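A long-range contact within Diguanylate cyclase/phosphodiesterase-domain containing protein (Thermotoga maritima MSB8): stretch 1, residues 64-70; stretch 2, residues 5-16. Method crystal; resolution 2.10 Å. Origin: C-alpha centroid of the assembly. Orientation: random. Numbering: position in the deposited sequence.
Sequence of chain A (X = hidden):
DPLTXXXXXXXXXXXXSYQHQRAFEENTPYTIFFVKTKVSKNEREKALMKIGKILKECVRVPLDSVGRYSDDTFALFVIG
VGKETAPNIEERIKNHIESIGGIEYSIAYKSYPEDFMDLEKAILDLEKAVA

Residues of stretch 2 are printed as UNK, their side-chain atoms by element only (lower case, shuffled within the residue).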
ATOM      1  N   ASP A  64       3.888  -0.204  10.276  1.00 12.25           N
ATOM      2  CA  ASP A  64       3.080  -0.165   9.057  1.00 13.16           C
ATOM      3  C   ASP A  64       3.087   1.249   8.482  1.00 12.30           C
ATOM      4  O   ASP A  64       3.021   2.234   9.223  1.00 12.95           O
ATOM      5  CB  ASP A  64       1.643  -0.595   9.350  1.00 18.08           C
ATOM      6  CG  ASP A  64       1.532  -2.021   9.864  1.00 16.16           C
ATOM      7  OD1 ASP A  64       2.432  -2.851   9.623  1.00 16.43           O
ATOM      8  OD2 ASP A  64       0.503  -2.320  10.492  1.00 19.36           O
ATOM      9  N   SER A  65       3.191   1.363   7.156  1.00 13.05           N
ATOM     10  CA  SER A  65       3.452   2.671   6.567  1.00 12.31           C
ATOM     11  C   SER A  65       2.692   2.870   5.260  1.00 13.00           C
ATOM     12  O   SER A  65       2.505   1.941   4.468  1.00 10.59           O
ATOM     13  CB  SER A  65       4.958   2.898   6.298  1.00 12.00           C
ATOM     14  OG  SER A  65       5.763   2.509   7.400  1.00 15.19           O
ATOM     15  N   VAL A  66       2.311   4.125   5.033  1.00 11.39           N
ATOM     16  CA  VAL A  66       1.679   4.588   3.804  1.00 11.59           C
ATOM     17  C   VAL A  66       2.620   5.573   3.130  1.00 12.15           C
ATOM     18  O   VAL A  66       3.149   6.486   3.783  1.00 13.10           O
ATOM     19  CB  VAL A  66       0.325   5.266   4.092  1.00 14.92           C
ATOM     20  CG1 VAL A  66      -0.339   5.713   2.795  1.00 15.02           C
ATOM     21  CG2 VAL A  66      -0.566   4.358   4.897  1.00 12.83           C
ATOM     22  N   GLY A  67       2.791   5.425   1.823  1.00 11.58           N
ATOM     23  CA  GLY A  67       3.668   6.295   1.074  1.00 10.89           C
ATOM     24  C   GLY A  67       2.997   6.865  -0.157  1.00 12.43           C
ATOM     25  O   GLY A  67       2.160   6.221  -0.795  1.00 14.27           O
ATOM     26  N   ARG A  68       3.382   8.097  -0.483  1.00 12.56           N
ATOM     27  CA  ARG A  68       3.033   8.723  -1.760  1.00 15.57           C
ATOM     28  C   ARG A  68       4.020   8.199  -2.794  1.00 16.01           C
ATOM     29  O   ARG A  68       5.132   8.712  -2.931  1.00 16.95           O
ATOM     30  CB  ARG A  68       3.076  10.248  -1.655  1.00 19.67           C
ATOM     31  CG  ARG A  68       2.652  11.010  -2.931  1.00 22.41           C
ATOM     32  CD  ARG A  68       3.176  12.450  -2.900  1.00 28.71           C
ATOM     33  NE  ARG A  68       2.636  13.313  -3.962  1.00 32.88           N
ATOM     34  CZ  ARG A  68       3.268  13.591  -5.105  1.00 31.85           C
ATOM     35  NH1 ARG A  68       4.463  13.064  -5.361  1.00 26.90           N
ATOM     36  NH2 ARG A  68       2.695  14.388  -6.005  1.00 32.33           N
ATOM     37  N   TYR A  69       3.621   7.152  -3.520  1.00 16.02           N
ATOM     38  CA  TYR A  69       4.553   6.483  -4.419  1.00 17.77           C
ATOM     39  C   TYR A  69       4.784   7.285  -5.698  1.00 16.77           C
ATOM     40  O   TYR A  69       5.899   7.304  -6.222  1.00 17.51           O
ATOM     41  CB  TYR A  69       4.043   5.077  -4.746  1.00 17.92           C
ATOM     42  CG  TYR A  69       5.072   4.256  -5.463  1.00 17.10           C
ATOM     43  CD1 TYR A  69       6.161   3.736  -4.788  1.00 17.36           C
ATOM     44  CD2 TYR A  69       4.982   4.039  -6.834  1.00 20.63           C
ATOM     45  CE1 TYR A  69       7.130   3.005  -5.455  1.00 18.88           C
ATOM     46  CE2 TYR A  69       5.932   3.300  -7.502  1.00 20.20           C
ATOM     47  CZ  TYR A  69       7.005   2.786  -6.801  1.00 22.02           C
ATOM     48  OH  TYR A  69       7.963   2.060  -7.461  1.00 26.19           O
ATOM     49  N   SER A  70       3.746   7.949  -6.200  1.00 16.34           N
ATOM     50  CA  SER A  70       3.825   8.819  -7.364  1.00 22.15           C
ATOM     51  C   SER A  70       2.735   9.876  -7.223  1.00 25.16           C
ATOM     52  O   SER A  70       1.998   9.901  -6.233  1.00 20.12           O
ATOM     53  CB  SER A  70       3.666   8.023  -8.657  1.00 20.24           C
ATOM     54  OG  SER A  70       2.292   7.818  -8.929  1.00 22.76           O
ATOM     55  N   UNK A   5       0.794  10.472   9.593  1.00 29.41           N
ATOM     56  CA  UNK A   5       1.969  10.621   8.744  1.00 25.15           C
ATOM     57  C   UNK A   5       1.872   9.786   7.468  1.00 23.19           C
ATOM     58  O   UNK A   5       1.541   8.598   7.513  1.00 20.74           O
ATOM     59  c   UNK A   5       3.220  10.230   9.527  1.00 26.31           C
ATOM     60  n   UNK A   5       5.693  10.813  11.001  1.00 43.27           N
ATOM     61  c   UNK A   5       4.470  10.673   8.844  1.00 27.47           C
ATOM     62  n   UNK A   5       6.315   8.761  11.835  1.00 41.48           N
ATOM     63  c   UNK A   5       5.744  10.369   9.614  1.00 34.13           C
ATOM     64  n   UNK A   5       5.899  10.511  13.275  1.00 46.38           N
ATOM     65  c   UNK A   5       5.967  10.029  12.038  1.00 45.38           C
ATOM     66  N   UNK A   6       2.163  10.419   6.332  1.00 18.11           N
ATOM     67  CA  UNK A   6       2.292   9.761   5.034  1.00 16.75           C
ATOM     68  C   UNK A   6       3.684  10.072   4.505  1.00 14.22           C
ATOM     69  O   UNK A   6       4.077  11.241   4.447  1.00 17.93           O
ATOM     70  c   UNK A   6       1.219  10.239   4.031  1.00 19.40           C
ATOM     71  c   UNK A   6       1.530   9.739   2.614  1.00 15.42           C
ATOM     72  c   UNK A   6      -0.182   9.813   4.460  1.00 16.36           C
ATOM     73  N   UNK A   7       4.408   9.042   4.084  1.00 12.01           N
ATOM     74  CA  UNK A   7       5.811   9.179   3.707  1.00 13.68           C
ATOM     75  C   UNK A   7       5.989   9.460   2.216  1.00 15.88           C
ATOM     76  O   UNK A   7       5.291   8.890   1.371  1.00 16.18           O
ATOM     77  c   UNK A   7       5.635   6.295   7.401  1.00 17.56           C
ATOM     78  c   UNK A   7       6.540   7.581   5.579  1.00 15.20           C
ATOM     79  c   UNK A   7       6.589   7.911   4.090  1.00 13.22           C
ATOM     80  c   UNK A   7       5.681   6.606   6.066  1.00 14.37           C
ATOM     81  c   UNK A   7       7.356   8.247   6.491  1.00 18.66           C
ATOM     82  c   UNK A   7       7.314   7.945   7.843  1.00 15.66           C
ATOM     83  o   UNK A   7       6.378   6.648   9.610  1.00 19.39           O
ATOM     84  c   UNK A   7       6.448   6.967   8.287  1.00 17.03           C
ATOM     85  N   UNK A   8       6.937  10.345   1.903  1.00 12.68           N
ATOM     86  CA  UNK A   8       7.366  10.540   0.526  1.00 15.38           C
ATOM     87  C   UNK A   8       7.944   9.244  -0.036  1.00 16.12           C
ATOM     88  O   UNK A   8       8.360   8.349   0.706  1.00 14.54           O
ATOM     89  c   UNK A   8       8.421  11.647   0.441  1.00 13.83           C
ATOM     90  N   UNK A   9       7.997   9.164  -1.367  1.00 14.66           N
ATOM     91  CA  UNK A   9       8.361   7.918  -2.041  1.00 15.05           C
ATOM     92  C   UNK A   9       9.650   7.311  -1.494  1.00 13.95           C
ATOM     93  O   UNK A   9       9.680   6.142  -1.092  1.00 12.06           O
ATOM     94  n   UNK A   9       9.797   6.362  -7.984  1.00 18.60           N
ATOM     95  c   UNK A   9       9.260   7.238  -5.755  1.00 18.67           C
ATOM     96  c   UNK A   9       9.311   6.001  -6.638  1.00 18.46           C
ATOM     97  c   UNK A   9       8.868   6.895  -4.317  1.00 18.37           C
ATOM     98  c   UNK A   9       8.501   8.153  -3.542  1.00 14.80           C
ATOM     99  N   UNK A  10      10.739   8.086  -1.497  1.00 15.26           N
ATOM    100  CA  UNK A  10      12.033   7.518  -1.130  1.00 17.36           C
ATOM    101  C   UNK A  10      12.102   7.222   0.361  1.00 15.84           C
ATOM    102  O   UNK A  10      12.716   6.231   0.769  1.00 14.34           O
ATOM    103  c   UNK A  10      13.163   8.449  -1.546  1.00 18.31           C
ATOM    104  c   UNK A  10      13.378   8.460  -3.050  1.00 30.11           C
ATOM    105  o   UNK A  10      12.676   7.709  -3.759  1.00 27.05           O
ATOM    106  o   UNK A  10      14.254   9.214  -3.525  1.00 36.30           O
ATOM    107  N   UNK A  11      11.481   8.070   1.184  1.00 13.66           N
ATOM    108  CA  UNK A  11      11.365   7.772   2.607  1.00 14.28           C
ATOM    109  C   UNK A  11      10.615   6.458   2.811  1.00 14.28           C
ATOM    110  O   UNK A  11      11.092   5.556   3.509  1.00 13.46           O
ATOM    111  n   UNK A  11      10.973   8.389   6.941  1.00 18.53           N
ATOM    112  c   UNK A  11      10.519   9.629   6.883  1.00 16.41           C
ATOM    113  n   UNK A  11      10.356   9.950   5.612  1.00 18.65           N
ATOM    114  c   UNK A  11      10.731   8.890   4.814  1.00 14.99           C
ATOM    115  c   UNK A  11      11.120   7.907   5.660  1.00 18.06           C
ATOM    116  c   UNK A  11      10.657   8.941   3.317  1.00 15.37           C
ATOM    117  N   UNK A  12       9.449   6.329   2.169  1.00 12.23           N
ATOM    118  CA  UNK A  12       8.655   5.107   2.233  1.00 13.27           C
ATOM    119  C   UNK A  12       9.474   3.882   1.839  1.00 13.68           C
ATOM    120  O   UNK A  12       9.444   2.846   2.521  1.00 14.39           O
ATOM    121  c   UNK A  12       6.201   1.897  -0.008  1.00 12.28           C
ATOM    122  c   UNK A  12       6.888   3.094   0.106  1.00 12.20           C
ATOM    123  c   UNK A  12       7.432   5.231   1.319  1.00  9.56           C
ATOM    124  c   UNK A  12       5.054   2.376   2.038  1.00 14.49           C
ATOM    125  c   UNK A  12       5.746   3.577   2.142  1.00 10.60           C
ATOM    126  c   UNK A  12       6.662   3.949   1.180  1.00 12.26           C
ATOM    127  c   UNK A  12       5.282   1.537   0.964  1.00 14.20           C
ATOM    128  N   UNK A  13      10.183   3.971   0.716  1.00 11.82           N
ATOM    129  CA  UNK A  13      10.897   2.809   0.209  1.00 11.01           C
ATOM    130  C   UNK A  13      12.039   2.415   1.134  1.00 13.12           C
ATOM    131  O   UNK A  13      12.340   1.224   1.267  1.00 10.87           O
ATOM    132  c   UNK A  13       9.846   1.659  -2.577  1.00 14.27           C
ATOM    133  c   UNK A  13      10.946   3.648  -3.618  1.00 15.41           C
ATOM    134  c   UNK A  13      10.363   3.066  -2.328  1.00 15.93           C
ATOM    135  c   UNK A  13      11.414   3.087  -1.206  1.00 13.62           C
ATOM    136  N   UNK A  14      12.682   3.396   1.778  1.00 10.00           N
ATOM    137  CA  UNK A  14      13.684   3.079   2.790  1.00 12.64           C
ATOM    138  C   UNK A  14      13.074   2.284   3.937  1.00 14.32           C
ATOM    139  O   UNK A  14      13.626   1.262   4.355  1.00 12.20           O
ATOM    140  n   UNK A  14      15.645   6.084   5.619  1.00 30.83           N
ATOM    141  n   UNK A  14      14.965   7.814   4.265  1.00 25.74           N
ATOM    142  c   UNK A  14      15.577   4.087   4.157  1.00 24.42           C
ATOM    143  n   UNK A  14      14.425   7.817   6.516  1.00 25.43           N
ATOM    144  c   UNK A  14      14.335   4.359   3.316  1.00 20.01           C
ATOM    145  c   UNK A  14      15.008   7.239   5.468  1.00 30.46           C
ATOM    146  c   UNK A  14      16.315   5.375   4.529  1.00 25.51           C
ATOM    147  N   UNK A  15      11.925   2.738   4.457  1.00 10.77           N
ATOM    148  CA  UNK A  15      11.253   2.006   5.527  1.00 11.72           C
ATOM    149  C   UNK A  15      10.845   0.611   5.072  1.00 11.79           C
ATOM    150  O   UNK A  15      10.899  -0.349   5.857  1.00 10.46           O
ATOM    151  c   UNK A  15      10.332   4.157   6.661  1.00 15.98           C
ATOM    152  c   UNK A  15      10.026   2.785   6.018  1.00 12.31           C
ATOM    153  c   UNK A  15      11.210   4.016   7.919  1.00 17.16           C
ATOM    154  c   UNK A  15       9.054   4.919   7.000  1.00 15.85           C
ATOM    155  N   UNK A  16      10.415   0.486   3.812  1.00 10.89           N
ATOM    156  CA  UNK A  16      10.047  -0.816   3.268  1.00 10.30           C
ATOM    157  C   UNK A  16      11.256  -1.745   3.188  1.00 11.54           C
ATOM    158  O   UNK A  16      11.144  -2.936   3.497  1.00 10.72           O
ATOM    159  c   UNK A  16       9.401  -0.657   1.891  1.00  9.24           C
ATOM    160  c   UNK A  16       8.458  -1.598  -0.222  1.00 13.85           C
ATOM    161  c   UNK A  16       9.077  -1.946   1.122  1.00 11.54           C
ATOM    162  c   UNK A  16       8.144  -2.871   1.911  1.00 10.86           C
TER
HETATM  163  O   HOH W   1       2.209   5.979   7.129  1.00 15.14           O
HETATM  164  O   HOH W   2       5.699   4.098   9.860  1.00 14.68           O
HETATM  165  O   HOH W   3       7.084   7.247  -8.603  1.00 22.73           O

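Position 5 carries three carbons, a nitrogen, then a carbon with two more nitrogens: a guanidinium, so R5. Its side chain stays off stretch 1, but its backbone O takes a hydrogen bond from water 1, which in turn accepts from V66 N.

Position 6 has one carbon bearing two others, a beta-branched side chain whose carbons lie near V66 CG1 and the backbone of G67. That is V6; its CG2 sits 4.4 Å from V66 CG1.

Position 7 shows a carbon and a six-carbon ring bearing one oxygen, with the ring against S65 CB: Y7. Its CE2 lies 3.6 Å from S65 CB. Water 2 links the hydroxyl to S65 OG, 2.7 Å from Y7 OH and 2.9 Å from S65 OG, and R5 NH1 donates to Y7 OH at 3.1 Å.

Position 8 has a single carbon, which makes no close contact with stretch 1: A8, the N-cap residue, whose O accepts from the N of position 12 at 2.7 Å.

Position 9 is four carbons in a row ending in nitrogen, stretched over the Y69 ring: K9, every chi in t. Its CE lies over one face of that ring, 3.9 Å from Y69 CE1. The ammonium is farther from the ring, at most weakly attracted, and water 3 joins K9 NZ to Y69 O.

Position 10, two carbons with two oxygens on the second, is D10; position 11, a carbon and a five-membered ring with two nitrogens, is H11. Neither touches stretch 1.

Position 12 is a carbon and a ring of six carbons without oxygen, packed on the strand backbone: F12. Its CE1 is 3.5 Å from S65 O, and its CD1 is 3.5 Å from G67 N.

Position 13 has four carbons forked at the second, reaching the edge of the Y69 ring: L13, with CD2 4.2 Å from Y69 CE1. Position 14, another guanidinium chain, is R14, out of reach. Position 15, four carbons forked at the second, is L15, its CD1 4.1 Å from S65 OG. Position 16 has the same pattern and no contact: L16.

The contact works by a short parallel pairing followed by a helix. Y7 N donates to V66 O at 2.9 Å, and R68 N donates to Y7 O at 2.8 Å, so Y7 brackets G67. The helix then runs back across the strand at 146°, bringing F12 over G67. There the absence of a side chain is a fitted feature: an ideal CB would lie 2.4 Å from F12 CG, a clash.

Stretch 2, residues 5-16: RVYAKDHFLRLL
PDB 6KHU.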